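Cytochrome P450 reductase (Amycolatopsis methanolica 239, PDB 5OGX) transfers electrons from NADH through FAD and a [2Fe-2S] cluster to the cytochrome P450 GcoA, which O-demethylates guaiacol and related lignin-derived aromatics. Local coordinates at residues 205-219 and 229-243. Sequence-based numbering, arbitrary orientation. Where two conformers were deposited one is given.
Sequences DDGGPMVLIGGGTGL and ALARHPSREVLLYHG. With FAD (flavin-adenine dinucleotide), chain B.
Arg-236 forms an end-on salt bridge with the carboxylate of Asp-205, NH2 to OD1 at 2.9 Å and NH1 to OD2 at 3.1 Å, the latter nearly straight at 175°. The two flat groups are twisted 32° apart. By its other edge the same guanidinium holds one acceptor side-on, NE and NH2 both donating to Gly-208 O. Met-210 SD sits over the centre of one guanidinium face, 3.6 Å from Arg-236 CZ, and also touches Ala-229 CB; Gly-207 CA lies over the opposite face, toward its rim. Asp-205 CG stands anti to the backbone N (chi1 -177°), which carries the carboxylate toward both arginines: Arg-232 NH1 completes the salt-bridge network at OD2 from the anti side and also hydrogen-bonds to Pro-200 O. Gly-207 N donates to Asp-205 OD1, closing an Asx turn, while Gly-207 CA makes an off-centre CH-pi contact with the His-233 ring. With an alanine here instead of Asp-205, Arg-236 is likely to keep Gly-208 O but lose its carboxylate, Arg-232 its charge partner and the turn its side-chain acceptor.

Beyond this network, strands 210-215 and 238-243 run parallel, joined by seven backbone hydrogen bonds, from Met-210 N–Glu-237 O to Gly-216 N–Gly-243 O. Leu-212 CD1 packs tightly on Val-238 CG1 (3.5 Å), on the face covered by helix 219-232; on the other, Val-211 CG2 meets the Tyr-241 ring edge at CE1, near Phe-289. At the C-terminal ends, His-242 NE2 donates to Gly-216 O (2.8 Å) from above the carbonyl plane, and Leu-219 CD2 makes a CH-pi contact over the imidazole centre. Next to Gly-216, Thr-217 OG1 makes a weak hydrogen bond to FAD O2. Strand 210-215, helix 219-232 and strand 238-244 form a beta-alpha-beta crossover of the parallel sheet in the NAD-binding domain, its glycine-rich turn facing the flavin.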
loop_
_atom_site.group_PDB
_atom_site.type_symbol
_atom_site.label_atom_id
_atom_site.label_comp_id
_atom_site.label_asym_id
_atom_site.label_seq_id
_atom_site.Cartn_x
_atom_site.Cartn_y
_atom_site.Cartn_z
ATOM N N ASP A 205 0.620 -0.114 -20.048
ATOM C CA ASP A 205 1.978 -0.086 -19.515
ATOM C C ASP A 205 2.936 -0.007 -20.692
ATOM O O ASP A 205 3.164 -1.008 -21.382
ATOM C CB ASP A 205 2.240 -1.321 -18.651
ATOM C CG ASP A 205 3.622 -1.315 -18.003
ATOM O OD1 ASP A 205 4.443 -0.424 -18.322
ATOM O OD2 ASP A 205 3.882 -2.221 -17.180
ATOM N N ASP A 206 3.510 1.174 -20.906
ATOM C CA ASP A 206 4.396 1.422 -22.036
ATOM C C ASP A 206 5.801 0.871 -21.842
ATOM O O ASP A 206 6.639 1.048 -22.730
ATOM C CB ASP A 206 4.473 2.929 -22.332
ATOM C CG ASP A 206 4.847 3.766 -21.105
ATOM O OD1 ASP A 206 5.319 3.205 -20.090
ATOM O OD2 ASP A 206 4.659 5.001 -21.156
ATOM N N GLY A 207 6.094 0.221 -20.717
ATOM C CA GLY A 207 7.431 -0.310 -20.533
ATOM C C GLY A 207 8.485 0.728 -20.218
ATOM O O GLY A 207 9.679 0.423 -20.311
ATOM N N GLY A 208 8.083 1.951 -19.867
ATOM C CA GLY A 208 9.030 3.005 -19.571
ATOM C C GLY A 208 9.760 2.759 -18.263
ATOM O O GLY A 208 9.350 1.931 -17.446
ATOM N N PRO A 209 10.832 3.514 -18.023
ATOM C CA PRO A 209 11.647 3.297 -16.820
ATOM C C PRO A 209 10.901 3.645 -15.545
ATOM O O PRO A 209 10.091 4.581 -15.499
ATOM C CB PRO A 209 12.839 4.243 -17.017
ATOM C CG PRO A 209 12.313 5.301 -17.986
ATOM C CD PRO A 209 11.373 4.572 -18.891
ATOM N N MET A 210 11.228 2.907 -14.481
ATOM C CA MET A 210 10.596 3.102 -13.180
ATOM C C MET A 210 11.649 3.238 -12.094
ATOM O O MET A 210 12.630 2.487 -12.073
ATOM C CB MET A 210 9.686 1.916 -12.791
ATOM C CG MET A 210 8.683 1.510 -13.823
ATOM S SD MET A 210 8.019 -0.144 -13.509
ATOM C CE MET A 210 7.773 -0.167 -11.747
ATOM N N VAL A 211 11.426 4.171 -11.166
ATOM C CA VAL A 211 12.194 4.212 -9.928
ATOM C C VAL A 211 11.249 3.898 -8.783
ATOM O O VAL A 211 10.114 4.393 -8.748
ATOM C CB VAL A 211 12.914 5.556 -9.721
ATOM C CG1 VAL A 211 11.913 6.738 -9.766
ATOM C CG2 VAL A 211 13.675 5.525 -8.400
ATOM N N LEU A 212 11.689 3.015 -7.890
ATOM C CA LEU A 212 10.909 2.601 -6.734
ATOM C C LEU A 212 11.743 2.887 -5.502
ATOM O O LEU A 212 12.915 2.493 -5.438
ATOM C CB LEU A 212 10.550 1.116 -6.816
ATOM C CG LEU A 212 9.711 0.808 -8.057
ATOM C CD1 LEU A 212 10.651 0.230 -9.102
ATOM C CD2 LEU A 212 8.565 -0.159 -7.760
ATOM N N ILE A 213 11.161 3.592 -4.537
ATOM C CA ILE A 213 11.910 4.005 -3.355
ATOM C C ILE A 213 11.137 3.583 -2.116
ATOM O O ILE A 213 9.981 3.986 -1.933
ATOM C CB ILE A 213 12.196 5.510 -3.355
ATOM C CG1 ILE A 213 13.112 5.811 -4.565
ATOM C CG2 ILE A 213 12.925 5.893 -2.077
ATOM C CD1 ILE A 213 13.646 7.195 -4.618
ATOM N N GLY A 214 11.761 2.733 -1.304
ATOM C CA GLY A 214 11.136 2.194 -0.115
ATOM C C GLY A 214 11.865 2.659 1.123
ATOM O O GLY A 214 13.089 2.499 1.224
ATOM N N GLY A 215 11.137 3.250 2.066
ATOM C CA GLY A 215 11.739 3.567 3.347
ATOM C C GLY A 215 11.449 2.449 4.319
ATOM O O GLY A 215 10.280 2.175 4.607
ATOM N N GLY A 216 12.487 1.776 4.807
ATOM C CA GLY A 216 12.272 0.686 5.749
ATOM C C GLY A 216 11.458 -0.427 5.116
ATOM O O GLY A 216 11.729 -0.866 3.994
ATOM N N THR A 217 10.434 -0.900 5.825
ATOM C CA THR A 217 9.614 -1.957 5.242
ATOM C C THR A 217 8.674 -1.444 4.152
ATOM O O THR A 217 7.908 -2.242 3.605
ATOM C CB THR A 217 8.809 -2.671 6.325
ATOM O OG1 THR A 217 8.219 -1.684 7.178
ATOM C CG2 THR A 217 9.725 -3.596 7.157
ATOM N N GLY A 218 8.746 -0.158 3.804
ATOM C CA GLY A 218 8.168 0.342 2.564
ATOM C C GLY A 218 8.687 -0.390 1.335
ATOM O O GLY A 218 8.116 -0.278 0.243
ATOM N N LEU A 219 9.778 -1.154 1.504
ATOM C CA LEU A 219 10.239 -2.043 0.440
ATOM C C LEU A 219 9.180 -3.066 0.028
ATOM O O LEU A 219 9.140 -3.479 -1.134
ATOM C CB LEU A 219 11.517 -2.768 0.903
ATOM C CG LEU A 219 12.214 -3.748 -0.037
ATOM C CD1 LEU A 219 12.569 -3.067 -1.354
ATOM C CD2 LEU A 219 13.477 -4.334 0.629
ATOM N N ALA A 229 6.517 -5.820 -12.932
ATOM C CA ALA A 229 6.876 -4.975 -14.065
ATOM C C ALA A 229 7.924 -5.652 -14.923
ATOM O O ALA A 229 7.904 -5.535 -16.152
ATOM C CB ALA A 229 7.397 -3.624 -13.566
ATOM N N LEU A 230 8.853 -6.352 -14.281
ATOM C CA LEU A 230 9.916 -7.021 -15.020
ATOM C C LEU A 230 9.402 -8.253 -15.752
ATOM O O LEU A 230 9.911 -8.595 -16.827
ATOM C CB LEU A 230 11.048 -7.382 -14.057
ATOM C CG LEU A 230 11.905 -6.198 -13.594
ATOM C CD1 LEU A 230 12.830 -6.606 -12.425
ATOM C CD2 LEU A 230 12.717 -5.597 -14.758
ATOM N N ALA A 231 8.388 -8.931 -15.205
ATOM C CA ALA A 231 7.798 -10.050 -15.937
ATOM C C ALA A 231 7.129 -9.566 -17.222
ATOM O O ALA A 231 7.250 -10.208 -18.273
ATOM C CB ALA A 231 6.804 -10.800 -15.049
ATOM N N ARG A 232 6.447 -8.417 -17.160
ATOM C CA ARG A 232 5.810 -7.835 -18.339
ATOM C C ARG A 232 6.834 -7.376 -19.369
ATOM O O ARG A 232 6.626 -7.545 -20.579
ATOM C CB ARG A 232 4.943 -6.637 -17.937
ATOM C CG ARG A 232 3.803 -6.937 -16.996
ATOM C CD ARG A 232 3.135 -5.630 -16.589
ATOM N NE ARG A 232 1.940 -5.878 -15.787
ATOM C CZ ARG A 232 1.073 -4.931 -15.458
ATOM N NH1 ARG A 232 1.284 -3.685 -15.865
ATOM N NH2 ARG A 232 -0.002 -5.241 -14.732
ATOM N N HIS A 233 7.910 -6.737 -18.914
ATOM C CA HIS A 233 8.918 -6.152 -19.802
ATOM C C HIS A 233 10.292 -6.497 -19.245
ATOM O O HIS A 233 10.877 -5.723 -18.478
ATOM C CB HIS A 233 8.741 -4.637 -19.922
ATOM C CG HIS A 233 7.531 -4.231 -20.708
ATOM N ND1 HIS A 233 6.367 -3.790 -20.114
ATOM C CD2 HIS A 233 7.306 -4.200 -22.042
ATOM C CE1 HIS A 233 5.479 -3.504 -21.048
ATOM N NE2 HIS A 233 6.023 -3.743 -22.227
ATOM N N PRO A 234 10.843 -7.652 -19.619
ATOM C CA PRO A 234 12.055 -8.151 -18.945
ATOM C C PRO A 234 13.278 -7.265 -19.094
ATOM O O PRO A 234 14.188 -7.354 -18.262
ATOM C CB PRO A 234 12.279 -9.517 -19.605
ATOM C CG PRO A 234 10.910 -9.945 -20.015
ATOM C CD PRO A 234 10.195 -8.692 -20.435
ATOM N N SER A 235 13.350 -6.426 -20.123
ATOM C CA SER A 235 14.531 -5.607 -20.346
ATOM C C SER A 235 14.367 -4.190 -19.827
ATOM O O SER A 235 15.278 -3.372 -19.997
ATOM C CB SER A 235 14.879 -5.573 -21.836
ATOM O OG SER A 235 15.392 -6.826 -22.252
ATOM N N ARG A 236 13.238 -3.887 -19.199
ATOM C CA ARG A 236 12.967 -2.520 -18.796
ATOM C C ARG A 236 13.877 -2.109 -17.642
ATOM O O ARG A 236 14.459 -2.937 -16.929
ATOM C CB ARG A 236 11.492 -2.366 -18.421
ATOM C CG ARG A 236 11.227 -2.424 -16.929
ATOM C CD ARG A 236 9.743 -2.486 -16.601
ATOM N NE ARG A 236 9.037 -1.234 -16.873
ATOM C CZ ARG A 236 7.722 -1.143 -17.006
ATOM N NH1 ARG A 236 6.973 -2.236 -16.897
ATOM N NH2 ARG A 236 7.153 0.027 -17.252
ATOM N N GLU A 237 13.989 -0.798 -17.467
ATOM C CA GLU A 237 14.800 -0.188 -16.431
ATOM C C GLU A 237 13.966 -0.065 -15.168
ATOM O O GLU A 237 12.891 0.568 -15.174
ATOM C CB GLU A 237 15.294 1.176 -16.882
ATOM C CG GLU A 237 16.284 1.092 -18.001
ATOM C CD GLU A 237 16.823 2.443 -18.316
ATOM O OE1 GLU A 237 17.993 2.689 -17.978
ATOM O OE2 GLU A 237 16.058 3.257 -18.886
ATOM N N VAL A 238 14.432 -0.689 -14.089
ATOM C CA VAL A 238 13.750 -0.646 -12.797
ATOM C C VAL A 238 14.828 -0.380 -11.756
ATOM O O VAL A 238 15.695 -1.236 -11.532
ATOM C CB VAL A 238 13.016 -1.963 -12.502
ATOM C CG1 VAL A 238 12.433 -1.965 -11.089
ATOM C CG2 VAL A 238 11.951 -2.249 -13.555
ATOM N N LEU A 239 14.804 0.800 -11.140
ATOM C CA LEU A 239 15.765 1.177 -10.112
ATOM C C LEU A 239 15.062 1.135 -8.760
ATOM O O LEU A 239 14.113 1.896 -8.525
ATOM C CB LEU A 239 16.341 2.568 -10.363
ATOM C CG LEU A 239 16.994 2.877 -11.702
ATOM C CD1 LEU A 239 17.669 4.238 -11.612
ATOM C CD2 LEU A 239 18.000 1.819 -12.056
ATOM N N LEU A 240 15.509 0.240 -7.884
ATOM C CA LEU A 240 14.857 0.029 -6.596
ATOM C C LEU A 240 15.825 0.452 -5.493
ATOM O O LEU A 240 16.879 -0.168 -5.319
ATOM C CB LEU A 240 14.451 -1.436 -6.449
ATOM C CG LEU A 240 13.914 -1.898 -5.101
ATOM C CD1 LEU A 240 12.740 -1.030 -4.637
ATOM C CD2 LEU A 240 13.523 -3.366 -5.196
ATOM N N TYR A 241 15.492 1.525 -4.776
ATOM C CA TYR A 241 16.340 2.036 -3.700
ATOM C C TYR A 241 15.706 1.676 -2.366
ATOM O O TYR A 241 14.505 1.882 -2.174
ATOM C CB TYR A 241 16.522 3.557 -3.789
ATOM C CG TYR A 241 17.223 4.034 -5.038
ATOM C CD1 TYR A 241 16.521 4.183 -6.219
ATOM C CD2 TYR A 241 18.587 4.342 -5.028
ATOM C CE1 TYR A 241 17.142 4.618 -7.372
ATOM C CE2 TYR A 241 19.225 4.777 -6.181
ATOM C CZ TYR A 241 18.495 4.922 -7.348
ATOM O OH TYR A 241 19.087 5.358 -8.511
ATOM N N HIS A 242 16.507 1.148 -1.439
ATOM C CA HIS A 242 16.013 0.787 -0.110
ATOM C C HIS A 242 16.656 1.714 0.916
ATOM O O HIS A 242 17.855 1.607 1.187
ATOM C CB HIS A 242 16.321 -0.677 0.198
ATOM C CG HIS A 242 15.642 -1.184 1.430
ATOM N ND1 HIS A 242 16.069 -2.302 2.115
ATOM C CD2 HIS A 242 14.546 -0.728 2.090
ATOM C CE1 HIS A 242 15.272 -2.507 3.151
ATOM N NE2 HIS A 242 14.331 -1.576 3.151
ATOM N N GLY A 243 15.861 2.623 1.488
ATOM C CA GLY A 243 16.420 3.580 2.430
ATOM C C GLY A 243 16.282 3.085 3.855
ATOM O O GLY A 243 15.164 2.891 4.342
HETATM P PA FAD B . 0.956 1.870 17.165
HETATM O O1A FAD B . 0.484 1.275 18.470
HETATM O O2A FAD B . -0.161 2.305 16.247
HETATM O O5B FAD B . 1.929 3.174 17.435
HETATM C C5B FAD B . 2.671 3.244 18.631
HETATM C C4B FAD B . 3.241 4.688 18.741
HETATM O O4B FAD B . 4.196 4.849 17.866
HETATM C C3B FAD B . 2.158 5.716 18.368
HETATM O O3B FAD B . 2.313 6.819 19.142
HETATM C C2B FAD B . 2.425 6.014 16.873
HETATM O O2B FAD B . 1.885 7.349 16.473
HETATM C C1B FAD B . 3.724 5.931 16.763
HETATM N N9A FAD B . 4.127 5.355 15.506
HETATM C C8A FAD B . 3.365 4.623 14.683
HETATM N N7A FAD B . 4.125 4.255 13.642
HETATM C C5A FAD B . 5.359 4.753 13.838
HETATM C C6A FAD B . 6.504 4.669 13.082
HETATM N N6A FAD B . 6.935 4.074 11.831
HETATM N N1A FAD B . 7.619 5.254 13.499
HETATM C C2A FAD B . 7.630 5.940 14.670
HETATM N N3A FAD B . 6.504 6.026 15.423
HETATM C C4A FAD B . 5.368 5.426 14.992
HETATM N N1 FAD B . 4.104 -1.284 8.388
HETATM C C2 FAD B . 5.081 -2.333 8.122
HETATM O O2 FAD B . 5.897 -2.608 8.936
HETATM N N3 FAD B . 5.027 -3.059 6.845
HETATM C C4 FAD B . 4.069 -2.770 5.824
HETATM O O4 FAD B . 4.067 -3.366 4.799
HETATM C C4X FAD B . 3.095 -1.673 6.113
HETATM N N5 FAD B . 2.102 -1.373 5.128
HETATM C C5X FAD B . 1.168 -0.289 5.421
HETATM C C6 FAD B . 0.238 0.048 4.432
HETATM C C7 FAD B . -0.650 1.084 4.729
HETATM C C7M FAD B . -1.603 1.302 3.555
HETATM C C8 FAD B . -0.611 1.750 5.952
HETATM C C8M FAD B . -1.629 2.859 6.188
HETATM C C9 FAD B . 0.324 1.419 6.927
HETATM C C9A FAD B . 1.214 0.402 6.643
HETATM N N10 FAD B . 2.198 0.058 7.684
HETATM C C10 FAD B . 3.135 -0.971 7.378
HETATM C "C1'" FAD B . 2.196 0.724 8.997
HETATM C "C2'" FAD B . 1.426 -0.332 9.899
HETATM O "O2'" FAD B . 0.078 -0.551 9.508
HETATM C "C3'" FAD B . 1.385 0.026 11.401
HETATM O "O3'" FAD B . 0.989 1.363 11.517
HETATM C "C4'" FAD B . 2.764 -0.158 12.063
HETATM O "O4'" FAD B . 3.141 -1.508 12.013
HETATM C "C5'" FAD B . 2.737 0.296 13.538
HETATM O "O5'" FAD B . 1.596 -0.250 14.172
HETATM P P FAD B . 1.652 -0.570 15.780
HETATM O O1P FAD B . 0.276 -1.009 16.201
HETATM O O2P FAD B . 2.786 -1.513 16.108
HETATM O O3P FAD B . 2.034 0.869 16.463
HETATM O O HOH W 1 12.448 0.966 -19.246
#